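Hydrogenase 3 maturation protease (Escherichia coli, PDB 2E85) cleaves a 32-residue peptide from the C terminus of the precursor of HycE, the large subunit of hydrogenase 3. Local coordinates at residues Asp6-Val11 and Pro23-Lys28; Arg60-Asp65 and Glu110-Gly115. The protein carries 1 engineered substitution. All coordinates share one frame; numbering follows the deposited sequence.

Read from the N terminus, this chain illustrates how a mixed alpha/beta sheet, four of its five strands parallel, is built from local and distant contacts. Contact 1 closes the first loop along the chain, where helix 21-31 lies back over strand 6-11 after a short connection and before the chain enters strand 38-43. Contact 2 opens only later and spans 44 residues, including helix 97-108, before strand 111-116 settles beside strand 60-66. The two are therefore in series, neither nested nor crossed. They meet in space because strands 6-11 and 60-66 are neighbours in the sheet, where Leu-9 N probably donates a hydrogen bond to Leu-62 O. Contact 1 ties a helix to one sheet face; contact 2 joins two strands within it.

Contact 1. Residues Asp6-Val11 and Pro23-Lys28; sequences DVLLCV and PLLAEK
Strand 6-11 first touches helix 21-31 at Leu-8, whose CG lies anti to the backbone N (chi1 168°). This carries CG out toward the helix, and Leu-8 CD2 reaches the CD2 of Leu-25, 3.9 Å away, the two side chains crossing obliquely. Leu-62 and Val-64 of the neighbouring strand pack on Leu-8, while Tyr-139 of helix 129-141 packs on Leu-25. Two residues on, Cys-10 looks toward the helix from the same sheet face. Strand and helix here form the first two elements of a beta-alpha-beta unit completed by strand 38-43, and the helix runs back across the sheet at 134° to the strand direction, with the axes 7.4 Å apart at closest. The Cys-10 sulphur, anti to its own carbonyl carbon (chi1 -70°), fits against the turn between Leu-25 and Ala-26: SG is 4.0 Å from Leu-25 CB and also 4.0 Å from Ala-26 CB. With only a methyl at Ala-26, the sulphur comes near the helix backbone, Cys-10 SG lying 3.8 Å from Ala-26 N. At Val-11 the side chain turns away from the helix to pack on Asp-65, leaving the backbone to make the contact, Val-11 O lying 3.9 Å from Pro-23 CD.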
loop_
_atom_site.group_PDB
_atom_site.type_symbol
_atom_site.label_atom_id
_atom_site.label_comp_id
_atom_site.label_asym_id
_atom_site.label_seq_id
_atom_site.Cartn_x
_atom_site.Cartn_y
_atom_site.Cartn_z
ATOM N N ASP B 6 12.058 -2.365 19.276
ATOM C CA ASP B 6 11.077 -1.345 19.003
ATOM C C ASP B 6 11.447 -0.529 17.779
ATOM O O ASP B 6 12.600 -0.156 17.616
ATOM C CB ASP B 6 10.988 -0.437 20.226
ATOM C CG ASP B 6 10.452 -1.146 21.434
ATOM O OD1 ASP B 6 9.653 -2.069 21.262
ATOM O OD2 ASP B 6 10.813 -0.753 22.561
ATOM N N VAL B 7 10.459 -0.217 16.956
ATOM C CA VAL B 7 10.674 0.684 15.805
ATOM C C VAL B 7 9.611 1.772 15.858
ATOM O O VAL B 7 8.461 1.481 16.151
ATOM C CB VAL B 7 10.606 -0.098 14.467
ATOM C CG1 VAL B 7 10.726 0.848 13.272
ATOM C CG2 VAL B 7 11.751 -1.145 14.416
ATOM N N LEU B 8 10.029 3.002 15.553
ATOM C CA LEU B 8 9.143 4.165 15.540
ATOM C C LEU B 8 9.152 4.729 14.135
ATOM O O LEU B 8 10.202 5.147 13.628
ATOM C CB LEU B 8 9.640 5.205 16.550
ATOM C CG LEU B 8 9.021 6.618 16.487
ATOM C CD1 LEU B 8 7.509 6.558 16.637
ATOM C CD2 LEU B 8 9.670 7.592 17.476
ATOM N N LEU B 9 7.989 4.716 13.487
ATOM C CA LEU B 9 7.874 5.267 12.111
ATOM C C LEU B 9 7.222 6.617 12.251
ATOM O O LEU B 9 6.102 6.713 12.747
ATOM C CB LEU B 9 7.036 4.362 11.207
ATOM C CG LEU B 9 6.712 4.963 9.814
ATOM C CD1 LEU B 9 8.001 5.168 8.965
ATOM C CD2 LEU B 9 5.707 4.155 9.038
ATOM N N CYS B 10 7.939 7.665 11.842
ATOM C CA CYS B 10 7.399 9.027 11.950
ATOM C C CYS B 10 6.951 9.450 10.570
ATOM O O CYS B 10 7.791 9.521 9.676
ATOM C CB CYS B 10 8.454 10.026 12.396
ATOM S SG CYS B 10 8.951 9.799 14.136
ATOM N N VAL B 11 5.674 9.800 10.422
ATOM C CA VAL B 11 5.098 10.173 9.135
ATOM C C VAL B 11 4.752 11.666 9.098
ATOM O O VAL B 11 4.236 12.189 10.075
ATOM C CB VAL B 11 3.787 9.320 8.824
ATOM C CG1 VAL B 11 3.110 9.755 7.518
ATOM C CG2 VAL B 11 4.101 7.798 8.814
ATOM N N PRO B 23 8.036 14.374 11.404
ATOM C CA PRO B 23 9.432 14.819 11.257
ATOM C C PRO B 23 10.005 15.532 12.478
ATOM O O PRO B 23 11.158 15.296 12.830
ATOM C CB PRO B 23 9.377 15.744 10.034
ATOM C CG PRO B 23 8.199 15.202 9.238
ATOM C CD PRO B 23 7.218 14.662 10.204
ATOM N N LEU B 24 9.190 16.317 13.179
ATOM C CA LEU B 24 9.676 16.970 14.406
ATOM C C LEU B 24 10.053 15.933 15.477
ATOM O O LEU B 24 11.111 16.037 16.116
ATOM C CB LEU B 24 8.677 18.019 14.966
ATOM C CG LEU B 24 9.190 18.703 16.233
ATOM C CD1 LEU B 24 10.472 19.533 15.965
ATOM C CD2 LEU B 24 8.103 19.572 16.879
ATOM N N LEU B 25 9.195 14.941 15.679
ATOM C CA LEU B 25 9.520 13.862 16.601
ATOM C C LEU B 25 10.835 13.165 16.246
ATOM O O LEU B 25 11.657 12.883 17.147
ATOM C CB LEU B 25 8.387 12.830 16.686
ATOM C CG LEU B 25 8.582 11.750 17.758
ATOM C CD1 LEU B 25 8.838 12.426 19.129
ATOM C CD2 LEU B 25 7.408 10.805 17.838
ATOM N N ALA B 26 11.011 12.868 14.964
ATOM C CA ALA B 26 12.239 12.244 14.468
ATOM C C ALA B 26 13.452 13.138 14.766
ATOM O O ALA B 26 14.489 12.650 15.181
ATOM C CB ALA B 26 12.103 11.942 12.983
ATOM N N GLU B 27 13.302 14.443 14.590
ATOM C CA GLU B 27 14.383 15.381 14.918
ATOM C C GLU B 27 14.769 15.349 16.403
ATOM O O GLU B 27 15.973 15.349 16.749
ATOM C CB GLU B 27 13.998 16.798 14.513
ATOM C CG GLU B 27 15.124 17.768 14.832
ATOM C CD GLU B 27 15.071 19.051 14.049
ATOM O OE1 GLU B 27 15.827 19.984 14.421
ATOM O OE2 GLU B 27 14.285 19.139 13.083
ATOM N N LYS B 28 13.754 15.331 17.272
ATOM C CA LYS B 28 13.975 15.283 18.714
ATOM C C LYS B 28 14.707 14.012 19.111
ATOM O O LYS B 28 15.639 14.057 19.897
ATOM C CB LYS B 28 12.652 15.371 19.468
ATOM C CG LYS B 28 12.003 16.740 19.397
ATOM C CD LYS B 28 10.704 16.701 20.205
ATOM C CE LYS B 28 10.030 18.040 20.274
ATOM N NZ LYS B 28 10.680 18.965 21.211
#

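Contact 2. Residues Arg60-Asp65 and Glu110-Gly115; sequences RLLIVD and EVIFLG. With CA (calcium ion), chain F.
Five backbone hydrogen bonds join residues 60-65 and 110-115 in parallel register. Leu-61 and Ile-63 each both donate and accept; Asp-65 N closes the series on Leu-114 O at 3.0 Å. The donors approach nearly along the C=O axes, and the shortest bond, Leu-114 N to Ile-63 O, is 2.7 Å. Apolar contacts cover both faces. On one, the side chains of Leu-62 and Ile-112 cross obliquely, Leu-62 CD1 lying 3.7 Å from Ile-112 CG2. On the other, beneath helix 97-108, Ile-63 is central: CG2 lies 3.7 Å from Phe-113 CE1, while CD1 reaches Val-111 CG1 at 4.2 Å. An alanine here would remove both branches and would probably loosen the Phe-113 ring and the packing against Ile-101. Arg-60 and Glu-110 run side by side without a salt bridge; the guanidinium instead pairs through NE with Asp-6. Asp-65 binds calcium through OD1 at 2.3 Å, and its OD2 accepts a 2.7 Å hydrogen bond from a metal-bound water. With Asp-19, Ala-66 and three waters completing the shell, this is a metal site at the C-terminal ends of parallel strands in an alpha/beta sheet; Asp-19 and Asp-65 probably bind nickel here with His-93, whose side chain lies about 12 Å from that of Asp-65.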
loop_
_atom_site.group_PDB
_atom_site.type_symbol
_atom_site.label_atom_id
_atom_site.label_comp_id
_atom_site.label_asym_id
_atom_site.label_seq_id
_atom_site.Cartn_x
_atom_site.Cartn_y
_atom_site.Cartn_z
ATOM N N ARG B 60 7.765 -4.585 18.178
ATOM C CA ARG B 60 6.759 -3.561 18.408
ATOM C C ARG B 60 7.018 -2.397 17.470
ATOM O O ARG B 60 8.150 -1.968 17.308
ATOM C CB ARG B 60 6.801 -3.079 19.861
ATOM C CG ARG B 60 5.999 -1.811 20.166
ATOM C CD ARG B 60 5.832 -1.638 21.651
ATOM N NE ARG B 60 7.099 -1.366 22.339
ATOM C CZ ARG B 60 7.204 -1.142 23.647
ATOM N NH1 ARG B 60 6.119 -1.154 24.419
ATOM N NH2 ARG B 60 8.386 -0.885 24.177
ATOM N N LEU B 61 5.952 -1.925 16.827
ATOM C CA LEU B 61 6.030 -0.806 15.905
ATOM C C LEU B 61 5.038 0.294 16.349
ATOM O O LEU B 61 3.838 0.025 16.487
ATOM C CB LEU B 61 5.658 -1.255 14.509
ATOM C CG LEU B 61 5.547 -0.114 13.476
ATOM C CD1 LEU B 61 6.871 0.517 13.167
ATOM C CD2 LEU B 61 4.873 -0.626 12.217
ATOM N N LEU B 62 5.555 1.511 16.540
ATOM C CA LEU B 62 4.754 2.697 16.842
ATOM C C LEU B 62 4.804 3.609 15.618
ATOM O O LEU B 62 5.886 3.925 15.131
ATOM C CB LEU B 62 5.341 3.455 18.042
ATOM C CG LEU B 62 4.688 4.773 18.460
ATOM C CD1 LEU B 62 3.158 4.695 18.723
ATOM C CD2 LEU B 62 5.380 5.362 19.662
ATOM N N ILE B 63 3.640 4.059 15.180
ATOM C CA ILE B 63 3.556 4.979 14.044
ATOM C C ILE B 63 2.965 6.260 14.564
ATOM O O ILE B 63 1.926 6.223 15.233
ATOM C CB ILE B 63 2.626 4.407 12.955
ATOM C CG1 ILE B 63 3.162 3.060 12.476
ATOM C CG2 ILE B 63 2.487 5.375 11.776
ATOM C CD1 ILE B 63 2.164 2.212 11.689
ATOM N N VAL B 64 3.626 7.382 14.280
ATOM C CA VAL B 64 3.165 8.687 14.740
ATOM C C VAL B 64 2.944 9.584 13.521
ATOM O O VAL B 64 3.849 9.754 12.696
ATOM C CB VAL B 64 4.201 9.362 15.674
ATOM C CG1 VAL B 64 3.846 10.859 15.918
ATOM C CG2 VAL B 64 4.381 8.542 16.998
ATOM N N ASP B 65 1.753 10.176 13.434
ATOM C CA ASP B 65 1.384 10.956 12.259
ATOM C C ASP B 65 0.393 12.029 12.671
ATOM O O ASP B 65 -0.517 11.760 13.441
ATOM C CB ASP B 65 0.730 10.025 11.227
ATOM C CG ASP B 65 0.517 10.695 9.853
ATOM O OD1 ASP B 65 0.980 11.819 9.628
ATOM O OD2 ASP B 65 -0.085 10.053 8.966
ATOM N N GLU B 110 2.943 -6.317 17.721
ATOM C CA GLU B 110 2.323 -5.139 18.319
ATOM C C GLU B 110 2.575 -3.930 17.421
ATOM O O GLU B 110 3.725 -3.525 17.233
ATOM C CB GLU B 110 2.821 -4.871 19.720
ATOM C CG GLU B 110 2.088 -3.729 20.393
ATOM C CD GLU B 110 2.318 -3.695 21.893
ATOM O OE1 GLU B 110 3.346 -4.247 22.332
ATOM O OE2 GLU B 110 1.472 -3.121 22.616
ATOM N N VAL B 111 1.482 -3.391 16.882
ATOM C CA VAL B 111 1.490 -2.183 16.046
ATOM C C VAL B 111 0.549 -1.157 16.661
ATOM O O VAL B 111 -0.617 -1.458 16.951
ATOM C CB VAL B 111 1.093 -2.515 14.587
ATOM C CG1 VAL B 111 1.094 -1.258 13.703
ATOM C CG2 VAL B 111 2.020 -3.569 14.033
ATOM N N ILE B 112 1.062 0.049 16.897
ATOM C CA ILE B 112 0.295 1.097 17.567
ATOM C C ILE B 112 0.282 2.274 16.610
ATOM O O ILE B 112 1.349 2.700 16.196
ATOM C CB ILE B 112 1.014 1.518 18.899
ATOM C CG1 ILE B 112 1.220 0.296 19.806
ATOM C CG2 ILE B 112 0.238 2.567 19.722
ATOM C CD1 ILE B 112 2.297 0.459 20.880
ATOM N N PHE B 113 -0.899 2.803 16.291
ATOM C CA PHE B 113 -0.985 3.991 15.440
ATOM C C PHE B 113 -1.413 5.144 16.302
ATOM O O PHE B 113 -2.540 5.133 16.831
ATOM C CB PHE B 113 -2.029 3.823 14.330
ATOM C CG PHE B 113 -2.047 4.983 13.399
ATOM C CD1 PHE B 113 -1.210 4.991 12.298
ATOM C CD2 PHE B 113 -2.820 6.127 13.690
ATOM C CE1 PHE B 113 -1.164 6.088 11.461
ATOM C CE2 PHE B 113 -2.785 7.233 12.837
ATOM C CZ PHE B 113 -1.953 7.204 11.731
ATOM N N LEU B 114 -0.550 6.152 16.406
ATOM C CA LEU B 114 -0.801 7.352 17.182
ATOM C C LEU B 114 -0.993 8.611 16.319
ATOM O O LEU B 114 -0.120 8.984 15.524
ATOM C CB LEU B 114 0.349 7.573 18.156
ATOM C CG LEU B 114 0.239 8.729 19.149
ATOM C CD1 LEU B 114 1.101 8.464 20.367
ATOM C CD2 LEU B 114 0.609 10.099 18.547
ATOM N N GLY B 115 -2.147 9.247 16.476
ATOM C CA GLY B 115 -2.492 10.443 15.718
ATOM C C GLY B 115 -2.348 11.654 16.614
ATOM O O GLY B 115 -2.634 11.609 17.824
HETATM CA CA CA F . 0.106 13.408 8.199
HETATM O O HOH W 1 -1.375 11.711 7.339
HETATM O O HOH W 2 0.758 11.887 6.406
HETATM O O HOH W 3 -1.574 14.330 7.022
#